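Dual specificity phosphatase 28 (Homo sapiens, PDB 5Y15) is a dual-specificity protein phosphatase that hydrolyses a synthetic aryl phosphate in vitro but has almost no detectable activity on phosphotyrosine and still less on phosphothreonine. Local coordinates at residues V89-F92 with A96-L99; H102-C107 with Q172-A177; A137-H142 with A148-M153. The protein carries 2 engineered substitutions. All blocks are in the same frame, centred on the assembly; numbering follows the deposited sequence.

Following the chain from the N terminus, contact 1 comes first: 89-92 leaves the edge strand 85-88 and meets 96-99 across a short loop, just before helix 100-115 begins. Contact 2 then opens on that helix and closes on helix 165-179 after 64 intervening residues, so that its long loop takes in strand 119-123, the phosphate-binding loop and two further helices. Contact 3, between helices 130-142 and 147-157, closes a short connection wholly within that span. Contacts 1 and 2 meet where Val89 and Pro90 pack on His102 and Thr106; contacts 2 and 3 are joined by the salt bridge of Glu104 with Arg141. Contacts 1 and 3 do not touch.

Contact 1 (V89-F92 with A96-L99); sequences VPVF and AEDL
Glu97 reaches back across the loop to the backbone of Phe92, where its OE1 accepts a hydrogen bond from Phe92 N. The modelled distance of 2.5 Å from Phe92 N to Glu97 OE1 is shorter than usual and its exact value is doubtful, but the N-H points almost straight at the oxygen (176°), which it meets from above the carboxylate plane. A bend at chi2 (-92°) turns the carboxylate toward residue 92. Glutamate suits this place because its chain is long enough to cross between the loop's arms and its charge also serves Arg74, which forms a salt bridge with the same OE1.

Val91 lies alongside the aliphatic start of that chain, its CB 4.1 Å from Glu97 CB, the two side chains running past each other in opposite directions. This loop between strand 85-88 and helix 100-115 matches in position the D-loop of dual-specificity phosphatases, which in active relatives carries the general-acid aspartate. Arg130, in the arginine position of the CX5R signature, donates to Val91 O, consistent with a tie between this loop and the phosphate-binding loop.

Further on, Leu99 sends CD1 into a buried apolar patch, crossing both valines at about a right angle: it lies 4.1 Å from Val91 CG2 and 4.0 Å from Val89 CG1. Branched, uncharged side chains fit here, with Leu99 also resting on Ala133 and Val134 of helix 130-142.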
ATOM      1  N   VAL A  89      -6.949  -2.064  -2.569  1.00 26.07           N
ATOM      2  CA  VAL A  89      -6.880  -3.464  -2.970  1.00 26.76           C
ATOM      3  C   VAL A  89      -8.126  -3.737  -3.793  1.00 31.65           C
ATOM      4  O   VAL A  89      -9.209  -3.917  -3.228  1.00 30.63           O
ATOM      5  CB  VAL A  89      -6.760  -4.367  -1.732  1.00 32.17           C
ATOM      6  CG1 VAL A  89      -6.722  -5.853  -2.092  1.00 23.91           C
ATOM      7  CG2 VAL A  89      -5.516  -3.989  -0.998  1.00 23.06           C
ATOM      8  N   PRO A  90      -8.018  -3.745  -5.117  1.00 35.28           N
ATOM      9  CA  PRO A  90      -9.209  -3.688  -5.977  1.00 33.19           C
ATOM     10  C   PRO A  90      -9.911  -5.012  -6.164  1.00 37.49           C
ATOM     11  O   PRO A  90      -9.559  -5.778  -7.069  1.00 40.09           O
ATOM     12  CB  PRO A  90      -8.658  -3.175  -7.314  1.00 30.49           C
ATOM     13  CG  PRO A  90      -7.207  -3.431  -7.297  1.00 33.90           C
ATOM     14  CD  PRO A  90      -6.776  -3.849  -5.894  1.00 37.86           C
ATOM     15  N   VAL A  91     -10.878  -5.314  -5.305  1.00 31.22           N
ATOM     16  CA  VAL A  91     -11.690  -6.511  -5.462  1.00 28.18           C
ATOM     17  C   VAL A  91     -13.120  -6.155  -5.111  1.00 35.79           C
ATOM     18  O   VAL A  91     -13.380  -5.295  -4.264  1.00 33.08           O
ATOM     19  CB  VAL A  91     -11.216  -7.715  -4.586  1.00 42.31           C
ATOM     20  CG1 VAL A  91      -9.885  -8.252  -5.041  1.00 34.73           C
ATOM     21  CG2 VAL A  91     -11.152  -7.323  -3.089  1.00 23.40           C
ATOM     22  N   PHE A  92     -14.054  -6.804  -5.801  1.00 41.40           N
ATOM     23  CA  PHE A  92     -15.432  -6.749  -5.357  1.00 41.24           C
ATOM     24  C   PHE A  92     -15.607  -7.786  -4.256  1.00 41.28           C
ATOM     25  O   PHE A  92     -14.825  -8.731  -4.120  1.00 34.90           O
ATOM     26  CB  PHE A  92     -16.431  -7.070  -6.487  1.00 40.96           C
ATOM     27  CG  PHE A  92     -16.576  -5.992  -7.545  1.00 37.88           C
ATOM     28  CD1 PHE A  92     -17.001  -4.715  -7.216  1.00 46.95           C
ATOM     29  CD2 PHE A  92     -16.335  -6.286  -8.871  1.00 38.38           C
ATOM     30  CE1 PHE A  92     -17.152  -3.737  -8.192  1.00 46.36           C
ATOM     31  CE2 PHE A  92     -16.486  -5.312  -9.869  1.00 43.96           C
ATOM     32  CZ  PHE A  92     -16.892  -4.036  -9.522  1.00 46.38           C
ATOM     33  N   ALA A  96     -15.460 -15.076  -6.496  1.00 50.91           N
ATOM     34  CA  ALA A  96     -14.581 -15.360  -7.619  1.00 46.16           C
ATOM     35  C   ALA A  96     -13.419 -14.384  -7.705  1.00 43.97           C
ATOM     36  O   ALA A  96     -12.482 -14.631  -8.464  1.00 49.63           O
ATOM     37  CB  ALA A  96     -15.372 -15.322  -8.932  1.00 44.08           C
ATOM     38  N   GLU A  97     -13.417 -13.332  -6.892  1.00 37.99           N
ATOM     39  CA  GLU A  97     -12.309 -12.400  -6.888  1.00 34.13           C
ATOM     40  C   GLU A  97     -11.103 -13.009  -6.178  1.00 45.41           C
ATOM     41  O   GLU A  97     -11.237 -13.688  -5.152  1.00 43.91           O
ATOM     42  CB  GLU A  97     -12.737 -11.109  -6.196  1.00 31.42           C
ATOM     43  CG  GLU A  97     -13.754 -10.321  -6.984  1.00 36.68           C
ATOM     44  CD  GLU A  97     -13.092  -9.302  -7.881  1.00 41.18           C
ATOM     45  OE1 GLU A  97     -13.526  -8.133  -7.895  1.00 38.95           O
ATOM     46  OE2 GLU A  97     -12.109  -9.661  -8.549  1.00 42.43           O
ATOM     47  N   ASP A  98      -9.918 -12.786  -6.752  1.00 41.96           N
ATOM     48  CA  ASP A  98      -8.660 -13.288  -6.197  1.00 43.23           C
ATOM     49  C   ASP A  98      -8.149 -12.248  -5.212  1.00 44.81           C
ATOM     50  O   ASP A  98      -7.424 -11.318  -5.562  1.00 42.00           O
ATOM     51  CB  ASP A  98      -7.645 -13.576  -7.299  1.00 50.90           C
ATOM     52  CG  ASP A  98      -6.385 -14.297  -6.787  1.00 52.36           C
ATOM     53  OD1 ASP A  98      -6.327 -14.692  -5.598  1.00 50.82           O
ATOM     54  OD2 ASP A  98      -5.462 -14.524  -7.605  1.00 50.04           O
ATOM     55  N   LEU A  99      -8.543 -12.399  -3.958  1.00 39.15           N
ATOM     56  CA  LEU A  99      -7.975 -11.534  -2.937  1.00 41.64           C
ATOM     57  C   LEU A  99      -6.609 -12.049  -2.504  1.00 34.39           C
ATOM     58  O   LEU A  99      -5.708 -11.248  -2.214  1.00 37.13           O
ATOM     59  CB  LEU A  99      -8.926 -11.455  -1.741  1.00 43.36           C
ATOM     60  CG  LEU A  99      -8.493 -10.737  -0.468  1.00 37.15           C
ATOM     61  CD1 LEU A  99      -8.377  -9.237  -0.679  1.00 31.18           C
ATOM     62  CD2 LEU A  99      -9.525 -11.046   0.582  1.00 42.88           C
TER

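Contact 2 (H102-C107 with Q172-A177); sequences HLEPTC and QKYEEA
Leu103 and Tyr174 face each other from helices whose short segments, 102-107 and 172-177, pass 12.2 Å apart at their axes, with 70° between their N-to-C directions. Even the nearest CA atoms, those of Leu103 and Tyr174, are 8.6 Å apart, so the separation has to be bridged by a large side chain. The first helix is kinked at Pro105, whose ring nitrogen has no hydrogen to give to the preceding turn. One residue on, Thr106 bonds to His102 O twice, through backbone N and hydroxyl, its OG1 lying 2.6 Å away.

Tyr174 does the bridging. With CG anti to the backbone N (chi1 -168°), its ring extends from its own helix toward the other. Leu103 lies over one face of this ring: its CD1 makes a CH-pi contact 4.1 Å from the centroid of the Tyr174 ring and 13° off the normal, while its CB sits nearer the hydroxyl end, 4.0 Å from Tyr174 CE1. A leucine, with a branched end and no polar atoms, can present methyl hydrogens to the ring in this way.

The phenol hydroxyl needs a polar partner in a buried place, and Glu104 supplies one: Tyr174 OH donates to Glu104 OE1 over 2.9 Å, approaching from above the carboxylate plane; a bend in Glu104 puts OE1 at the ring's edge, near its plane. The other oxygen, Glu104 OE2, forms a salt bridge with Arg141 NE, which probably favours the charged carboxylate. Cys107 SG adds a looser neighbour to the hydroxyl.

Ala137 of helix 130-142 packs beside Leu103 and Tyr174, small enough to let its helix come close. Three helices thus meet here, within the helical layer packed beside the central mixed sheet of the protein-tyrosine phosphatase fold.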
ATOM      1  N   HIS A 102      -3.291 -10.438  -3.525  1.00 39.30           N
ATOM      2  CA  HIS A 102      -2.944  -9.155  -2.940  1.00 38.43           C
ATOM      3  C   HIS A 102      -2.507  -9.256  -1.470  1.00 35.93           C
ATOM      4  O   HIS A 102      -2.106  -8.234  -0.894  1.00 33.40           O
ATOM      5  CB  HIS A 102      -4.144  -8.205  -3.019  1.00 38.48           C
ATOM      6  CG  HIS A 102      -4.610  -7.886  -4.410  1.00 37.33           C
ATOM      7  ND1 HIS A 102      -3.955  -6.999  -5.236  1.00 42.25           N
ATOM      8  CD2 HIS A 102      -5.717  -8.280  -5.090  1.00 45.62           C
ATOM      9  CE1 HIS A 102      -4.617  -6.885  -6.377  1.00 36.17           C
ATOM     10  NE2 HIS A 102      -5.697  -7.644  -6.312  1.00 35.34           N
ATOM     11  N   LEU A 103      -2.673 -10.418  -0.824  1.00 27.68           N
ATOM     12  CA  LEU A 103      -2.505 -10.507   0.636  1.00 42.70           C
ATOM     13  C   LEU A 103      -1.080 -10.179   1.088  1.00 41.37           C
ATOM     14  O   LEU A 103      -0.863  -9.269   1.901  1.00 40.06           O
ATOM     15  CB  LEU A 103      -2.922 -11.890   1.144  1.00 37.43           C
ATOM     16  CG  LEU A 103      -4.442 -12.114   1.092  1.00 36.50           C
ATOM     17  CD1 LEU A 103      -4.853 -13.472   1.616  1.00 29.12           C
ATOM     18  CD2 LEU A 103      -5.163 -11.028   1.871  1.00 35.08           C
ATOM     19  N   GLU A 104      -0.096 -10.921   0.590  1.00 46.97           N
ATOM     20  CA  GLU A 104       1.288 -10.693   1.009  1.00 44.84           C
ATOM     21  C   GLU A 104       1.714  -9.240   0.815  1.00 40.07           C
ATOM     22  O   GLU A 104       2.203  -8.624   1.783  1.00 47.87           O
ATOM     23  CB  GLU A 104       2.187 -11.700   0.266  1.00 46.09           C
ATOM     24  CG  GLU A 104       3.562 -11.897   0.868  1.00 44.44           C
ATOM     25  CD  GLU A 104       3.530 -12.160   2.332  1.00 51.29           C
ATOM     26  OE1 GLU A 104       2.718 -12.999   2.775  1.00 52.12           O
ATOM     27  OE2 GLU A 104       4.305 -11.499   3.058  1.00 67.90           O
ATOM     28  N   PRO A 105       1.503  -8.615  -0.346  1.00 46.92           N
ATOM     29  CA  PRO A 105       1.868  -7.191  -0.493  1.00 31.58           C
ATOM     30  C   PRO A 105       1.033  -6.219   0.339  1.00 46.06           C
ATOM     31  O   PRO A 105       1.505  -5.105   0.624  1.00 34.49           O
ATOM     32  CB  PRO A 105       1.647  -6.934  -1.992  1.00 35.71           C
ATOM     33  CG  PRO A 105       1.684  -8.277  -2.614  1.00 41.69           C
ATOM     34  CD  PRO A 105       1.119  -9.220  -1.635  1.00 46.19           C
ATOM     35  N   THR A 106      -0.232  -6.542   0.640  1.00 36.56           N
ATOM     36  CA  THR A 106      -1.035  -5.662   1.492  1.00 38.92           C
ATOM     37  C   THR A 106      -0.595  -5.768   2.955  1.00 31.10           C
ATOM     38  O   THR A 106      -0.440  -4.752   3.652  1.00 30.24           O
ATOM     39  CB  THR A 106      -2.511  -6.030   1.359  1.00 33.37           C
ATOM     40  OG1 THR A 106      -2.887  -5.947  -0.012  1.00 35.77           O
ATOM     41  CG2 THR A 106      -3.385  -5.086   2.173  1.00 23.59           C
ATOM     42  N   CYS A 107      -0.391  -7.001   3.418  1.00 31.26           N
ATOM     43  CA  CYS A 107       0.059  -7.249   4.787  1.00 35.00           C
ATOM     44  C   CYS A 107       1.422  -6.631   5.058  1.00 32.39           C
ATOM     45  O   CYS A 107       1.676  -6.150   6.169  1.00 32.94           O
ATOM     46  CB  CYS A 107       0.105  -8.745   5.049  1.00 26.78           C
ATOM     47  SG  CYS A 107      -1.546  -9.466   5.135  1.00 38.16           S
ATOM     48  N   GLN A 172      -7.852 -20.174   3.958  1.00 32.04           N
ATOM     49  CA  GLN A 172      -7.393 -21.510   4.312  1.00 34.82           C
ATOM     50  C   GLN A 172      -6.131 -21.864   3.537  1.00 42.21           C
ATOM     51  O   GLN A 172      -5.160 -22.385   4.109  1.00 47.92           O
ATOM     52  CB  GLN A 172      -8.501 -22.515   3.995  1.00 37.34           C
ATOM     53  CG  GLN A 172      -9.639 -22.552   5.012  1.00 45.24           C
ATOM     54  CD  GLN A 172     -10.704 -23.576   4.654  1.00 56.97           C
ATOM     55  OE1 GLN A 172     -10.859 -23.945   3.487  1.00 49.87           O
ATOM     56  NE2 GLN A 172     -11.477 -24.002   5.648  1.00 51.01           N
ATOM     57  N   LYS A 173      -6.104 -21.527   2.244  1.00 47.23           N
ATOM     58  CA  LYS A 173      -4.917 -21.790   1.439  1.00 47.64           C
ATOM     59  C   LYS A 173      -3.745 -20.927   1.890  1.00 43.41           C
ATOM     60  O   LYS A 173      -2.598 -21.381   1.895  1.00 36.90           O
ATOM     61  CB  LYS A 173      -5.237 -21.538  -0.038  1.00 44.89           C
ATOM     62  CG  LYS A 173      -4.084 -21.802  -1.007  1.00 60.71           C
ATOM     63  CD  LYS A 173      -3.536 -23.236  -0.845  1.00 69.34           C
ATOM     64  CE  LYS A 173      -3.505 -24.010  -2.165  1.00 60.22           C
ATOM     65  NZ  LYS A 173      -3.069 -23.154  -3.315  1.00 67.69           N
ATOM     66  N   TYR A 174      -4.017 -19.679   2.274  1.00 37.40           N
ATOM     67  CA  TYR A 174      -2.965 -18.800   2.768  1.00 31.55           C
ATOM     68  C   TYR A 174      -2.358 -19.357   4.045  1.00 45.71           C
ATOM     69  O   TYR A 174      -1.139 -19.285   4.248  1.00 38.28           O
ATOM     70  CB  TYR A 174      -3.540 -17.416   3.022  1.00 28.86           C
ATOM     71  CG  TYR A 174      -2.546 -16.304   3.262  1.00 26.70           C
ATOM     72  CD1 TYR A 174      -1.584 -15.983   2.314  1.00 33.57           C
ATOM     73  CD2 TYR A 174      -2.615 -15.527   4.406  1.00 31.68           C
ATOM     74  CE1 TYR A 174      -0.704 -14.924   2.506  1.00 41.15           C
ATOM     75  CE2 TYR A 174      -1.749 -14.468   4.604  1.00 37.79           C
ATOM     76  CZ  TYR A 174      -0.785 -14.181   3.662  1.00 39.77           C
ATOM     77  OH  TYR A 174       0.072 -13.124   3.862  1.00 35.93           O
ATOM     78  N   GLU A 175      -3.193 -19.933   4.914  1.00 38.61           N
ATOM     79  CA  GLU A 175      -2.665 -20.537   6.126  1.00 41.29           C
ATOM     80  C   GLU A 175      -1.756 -21.704   5.789  1.00 44.48           C
ATOM     81  O   GLU A 175      -0.612 -21.766   6.257  1.00 46.76           O
ATOM     82  CB  GLU A 175      -3.802 -20.985   7.035  1.00 35.58           C
ATOM     83  CG  GLU A 175      -3.333 -21.329   8.461  1.00 34.67           C
ATOM     84  CD  GLU A 175      -4.384 -22.067   9.244  1.00 35.64           C
ATOM     85  OE1 GLU A 175      -5.201 -22.785   8.629  1.00 41.23           O
ATOM     86  OE2 GLU A 175      -4.429 -21.890  10.477  1.00 39.80           O
ATOM     87  N   GLU A 176      -2.203 -22.592   4.897  1.00 49.49           N
ATOM     88  CA  GLU A 176      -1.343 -23.737   4.622  1.00 50.98           C
ATOM     89  C   GLU A 176      -0.076 -23.314   3.882  1.00 52.89           C
ATOM     90  O   GLU A 176       0.968 -23.965   4.015  1.00 55.53           O
ATOM     91  CB  GLU A 176      -2.121 -24.818   3.868  1.00 56.80           C
ATOM     92  CG  GLU A 176      -2.198 -24.668   2.364  1.00 70.77           C
ATOM     93  CD  GLU A 176      -3.008 -25.794   1.711  1.00 79.09           C
ATOM     94  OE1 GLU A 176      -2.594 -26.975   1.812  1.00 72.92           O
ATOM     95  OE2 GLU A 176      -4.070 -25.498   1.108  1.00 85.71           O
ATOM     96  N   ALA A 177      -0.126 -22.202   3.149  1.00 45.54           N
ATOM     97  CA  ALA A 177       1.100 -21.653   2.580  1.00 45.80           C
ATOM     98  C   ALA A 177       2.023 -21.118   3.669  1.00 47.90           C
ATOM     99  O   ALA A 177       3.244 -21.286   3.594  1.00 54.26           O
ATOM    100  CB  ALA A 177       0.770 -20.558   1.569  1.00 44.71           C
TER

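Contact 3 (A137-H142 with A148-M153); sequences AYLMRH and AKAFQM
No flat group enters the join between Leu139 and Ala150; the flat groups lie elsewhere. On helix 130-142 the ring of His142 has Arg141 CG 3.5 Å above one face, toward the rim, and His142 NE2 lies over one face of the Arg141 guanidinium. On the partner helix, the ring of Phe151 leads away and meets Trp168 edge-to-face.

The side chains that meet here are all apolar. Ala150 CB comes within 3.7 Å of Leu139 CB and 4.0 Å of Met140 CG, so that one methyl rests against two successive side chains of the other helix. Alanine suits the spot because its side chain ends at CB, letting the backbones come close: 5.5 Å separates the CA atoms of Leu139 and Ala150. The unbranched chain of Met140 can lie along Ala150 and also touch Leu171 of helix 165-179.

Leu139, longer and branched, reaches past this methyl, its CD1 lying 3.7 Å from Ala150 O and 4.1 Å from Met153 SD. It crosses Met153 at about a right angle, where CG anti to the carbonyl carbon (chi1 -71°) and an extended chain bring the sulfur close. Leu145, in the connection, packs on Leu139, Ala150 and Met153.

With 137° between their directions and only a short turn joining them, helices 130-142 and 147-157 form a splayed alpha-alpha hairpin in the phosphatase domain, away from the catalytic site.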
ATOM      1  N   ALA A 137      -5.888 -12.126   7.511  1.00 27.64           N
ATOM      2  CA  ALA A 137      -4.614 -12.480   6.896  1.00 31.45           C
ATOM      3  C   ALA A 137      -3.459 -11.715   7.536  1.00 29.16           C
ATOM      4  O   ALA A 137      -2.341 -12.241   7.666  1.00 28.23           O
ATOM      5  CB  ALA A 137      -4.688 -12.247   5.381  1.00 29.16           C
ATOM      6  N   TYR A 138      -3.689 -10.460   7.909  1.00 23.87           N
ATOM      7  CA  TYR A 138      -2.619  -9.700   8.532  1.00 29.66           C
ATOM      8  C   TYR A 138      -2.234 -10.326   9.866  1.00 36.03           C
ATOM      9  O   TYR A 138      -1.042 -10.465  10.181  1.00 29.94           O
ATOM     10  CB  TYR A 138      -3.012  -8.230   8.715  1.00 25.32           C
ATOM     11  CG  TYR A 138      -1.986  -7.483   9.539  1.00 28.54           C
ATOM     12  CD1 TYR A 138      -0.813  -7.015   8.961  1.00 26.82           C
ATOM     13  CD2 TYR A 138      -2.151  -7.317  10.910  1.00 35.26           C
ATOM     14  CE1 TYR A 138       0.143  -6.358   9.713  1.00 30.70           C
ATOM     15  CE2 TYR A 138      -1.180  -6.676  11.682  1.00 33.64           C
ATOM     16  CZ  TYR A 138      -0.040  -6.208  11.079  1.00 30.37           C
ATOM     17  OH  TYR A 138       0.908  -5.566  11.840  1.00 38.84           O
ATOM     18  N   LEU A 139      -3.232 -10.718  10.662  1.00 33.95           N
ATOM     19  CA  LEU A 139      -2.923 -11.326  11.948  1.00 36.03           C
ATOM     20  C   LEU A 139      -2.190 -12.650  11.775  1.00 42.72           C
ATOM     21  O   LEU A 139      -1.294 -12.978  12.564  1.00 32.66           O
ATOM     22  CB  LEU A 139      -4.198 -11.511  12.760  1.00 35.71           C
ATOM     23  CG  LEU A 139      -4.854 -10.186  13.138  1.00 25.45           C
ATOM     24  CD1 LEU A 139      -6.155 -10.481  13.852  1.00 25.75           C
ATOM     25  CD2 LEU A 139      -3.909  -9.397  14.044  1.00 31.93           C
ATOM     26  N   MET A 140      -2.536 -13.415  10.740  1.00 36.99           N
ATOM     27  CA  MET A 140      -1.833 -14.672  10.517  1.00 37.51           C
ATOM     28  C   MET A 140      -0.393 -14.440  10.083  1.00 39.40           C
ATOM     29  O   MET A 140       0.518 -15.141  10.537  1.00 33.22           O
ATOM     30  CB  MET A 140      -2.535 -15.490   9.437  1.00 32.80           C
ATOM     31  CG  MET A 140      -3.652 -16.378   9.911  1.00 38.81           C
ATOM     32  SD  MET A 140      -4.359 -17.191   8.460  1.00 49.22           S
ATOM     33  CE  MET A 140      -5.284 -15.889   7.873  1.00 25.59           C
ATOM     34  N   ARG A 141      -0.181 -13.485   9.177  1.00 33.96           N
ATOM     35  CA  ARG A 141       1.107 -13.314   8.511  1.00 31.23           C
ATOM     36  C   ARG A 141       2.131 -12.594   9.388  1.00 45.64           C
ATOM     37  O   ARG A 141       3.324 -12.918   9.330  1.00 41.18           O
ATOM     38  CB  ARG A 141       0.900 -12.581   7.188  1.00 33.58           C
ATOM     39  CG  ARG A 141       2.161 -12.120   6.487  1.00 41.87           C
ATOM     40  CD  ARG A 141       3.057 -13.301   6.095  1.00 53.06           C
ATOM     41  NE  ARG A 141       4.240 -12.846   5.367  1.00 53.28           N
ATOM     42  CZ  ARG A 141       5.403 -12.554   5.949  1.00 43.91           C
ATOM     43  NH1 ARG A 141       5.544 -12.674   7.263  1.00 45.07           N
ATOM     44  NH2 ARG A 141       6.427 -12.141   5.213  1.00 54.97           N
ATOM     45  N   HIS A 142       1.707 -11.608  10.192  1.00 40.83           N
ATOM     46  CA  HIS A 142       2.662 -10.793  10.938  1.00 39.83           C
ATOM     47  C   HIS A 142       2.489 -10.815  12.451  1.00 40.24           C
ATOM     48  O   HIS A 142       3.323 -10.237  13.161  1.00 32.65           O
ATOM     49  CB  HIS A 142       2.641  -9.344  10.439  1.00 40.54           C
ATOM     50  CG  HIS A 142       3.241  -9.182   9.082  1.00 37.48           C
ATOM     51  ND1 HIS A 142       2.500  -8.845   7.968  1.00 40.75           N
ATOM     52  CD2 HIS A 142       4.515  -9.341   8.652  1.00 32.28           C
ATOM     53  CE1 HIS A 142       3.296  -8.780   6.913  1.00 36.33           C
ATOM     54  NE2 HIS A 142       4.525  -9.078   7.303  1.00 45.70           N
ATOM     55  N   ALA A 148      -7.738 -19.874  12.765  1.00 37.75           N
ATOM     56  CA  ALA A 148      -8.796 -19.960  13.774  1.00 40.94           C
ATOM     57  C   ALA A 148      -8.777 -18.757  14.712  1.00 37.72           C
ATOM     58  O   ALA A 148      -9.805 -18.106  14.933  1.00 42.32           O
ATOM     59  CB  ALA A 148      -8.653 -21.259  14.567  1.00 47.87           C
ATOM     60  N   LYS A 149      -7.622 -18.470  15.307  1.00 37.80           N
ATOM     61  CA  LYS A 149      -7.565 -17.393  16.286  1.00 43.07           C
ATOM     62  C   LYS A 149      -7.503 -16.013  15.652  1.00 33.98           C
ATOM     63  O   LYS A 149      -7.989 -15.043  16.250  1.00 36.69           O
ATOM     64  CB  LYS A 149      -6.390 -17.600  17.243  1.00 44.43           C
ATOM     65  CG  LYS A 149      -6.769 -18.445  18.480  1.00 70.63           C
ATOM     66  CD  LYS A 149      -7.310 -19.829  18.114  1.00 57.34           C
ATOM     67  CE  LYS A 149      -7.835 -20.584  19.330  1.00 57.05           C
ATOM     68  NZ  LYS A 149      -8.374 -21.927  18.949  1.00 62.61           N
ATOM     69  N   ALA A 150      -6.883 -15.883  14.477  1.00 35.08           N
ATOM     70  CA  ALA A 150      -6.920 -14.597  13.798  1.00 38.87           C
ATOM     71  C   ALA A 150      -8.358 -14.218  13.499  1.00 32.13           C
ATOM     72  O   ALA A 150      -8.817 -13.114  13.838  1.00 34.51           O
ATOM     73  CB  ALA A 150      -6.104 -14.646  12.503  1.00 32.52           C
ATOM     74  N   PHE A 151      -9.113 -15.148  12.920  1.00 33.27           N
ATOM     75  CA  PHE A 151     -10.486 -14.786  12.623  1.00 33.71           C
ATOM     76  C   PHE A 151     -11.272 -14.591  13.908  1.00 45.06           C
ATOM     77  O   PHE A 151     -12.106 -13.687  13.979  1.00 34.10           O
ATOM     78  CB  PHE A 151     -11.176 -15.815  11.734  1.00 31.67           C
ATOM     79  CG  PHE A 151     -12.562 -15.399  11.363  1.00 38.18           C
ATOM     80  CD1 PHE A 151     -12.755 -14.239  10.615  1.00 31.46           C
ATOM     81  CD2 PHE A 151     -13.668 -16.126  11.771  1.00 31.89           C
ATOM     82  CE1 PHE A 151     -14.032 -13.803  10.275  1.00 31.68           C
ATOM     83  CE2 PHE A 151     -14.949 -15.709  11.426  1.00 37.51           C
ATOM     84  CZ  PHE A 151     -15.132 -14.532  10.680  1.00 31.89           C
ATOM     85  N   GLN A 152     -10.996 -15.401  14.949  1.00 37.59           N
ATOM     86  CA  GLN A 152     -11.700 -15.216  16.218  1.00 32.95           C
ATOM     87  C   GLN A 152     -11.509 -13.805  16.749  1.00 28.33           C
ATOM     88  O   GLN A 152     -12.461 -13.176  17.223  1.00 40.15           O
ATOM     89  CB  GLN A 152     -11.228 -16.241  17.259  1.00 44.14           C
ATOM     90  CG  GLN A 152     -11.970 -16.122  18.580  1.00 38.47           C
ATOM     91  CD  GLN A 152     -11.094 -16.485  19.787  1.00 76.23           C
ATOM     92  OE1 GLN A 152     -11.246 -17.555  20.386  1.00 61.72           O
ATOM     93  NE2 GLN A 152     -10.174 -15.590  20.142  1.00 74.67           N
ATOM     94  N   MET A 153     -10.295 -13.269  16.652  1.00 35.46           N
ATOM     95  CA  MET A 153     -10.103 -11.877  17.038  1.00 34.77           C
ATOM     96  C   MET A 153     -10.929 -10.936  16.165  1.00 40.46           C
ATOM     97  O   MET A 153     -11.575 -10.008  16.673  1.00 37.05           O
ATOM     98  CB  MET A 153      -8.633 -11.498  16.951  1.00 30.54           C
ATOM     99  CG  MET A 153      -7.763 -12.124  18.011  1.00 42.59           C
ATOM    100  SD  MET A 153      -6.232 -11.229  17.864  1.00 50.82           S
ATOM    101  CE  MET A 153      -6.715  -9.707  18.668  1.00 46.49           C
TER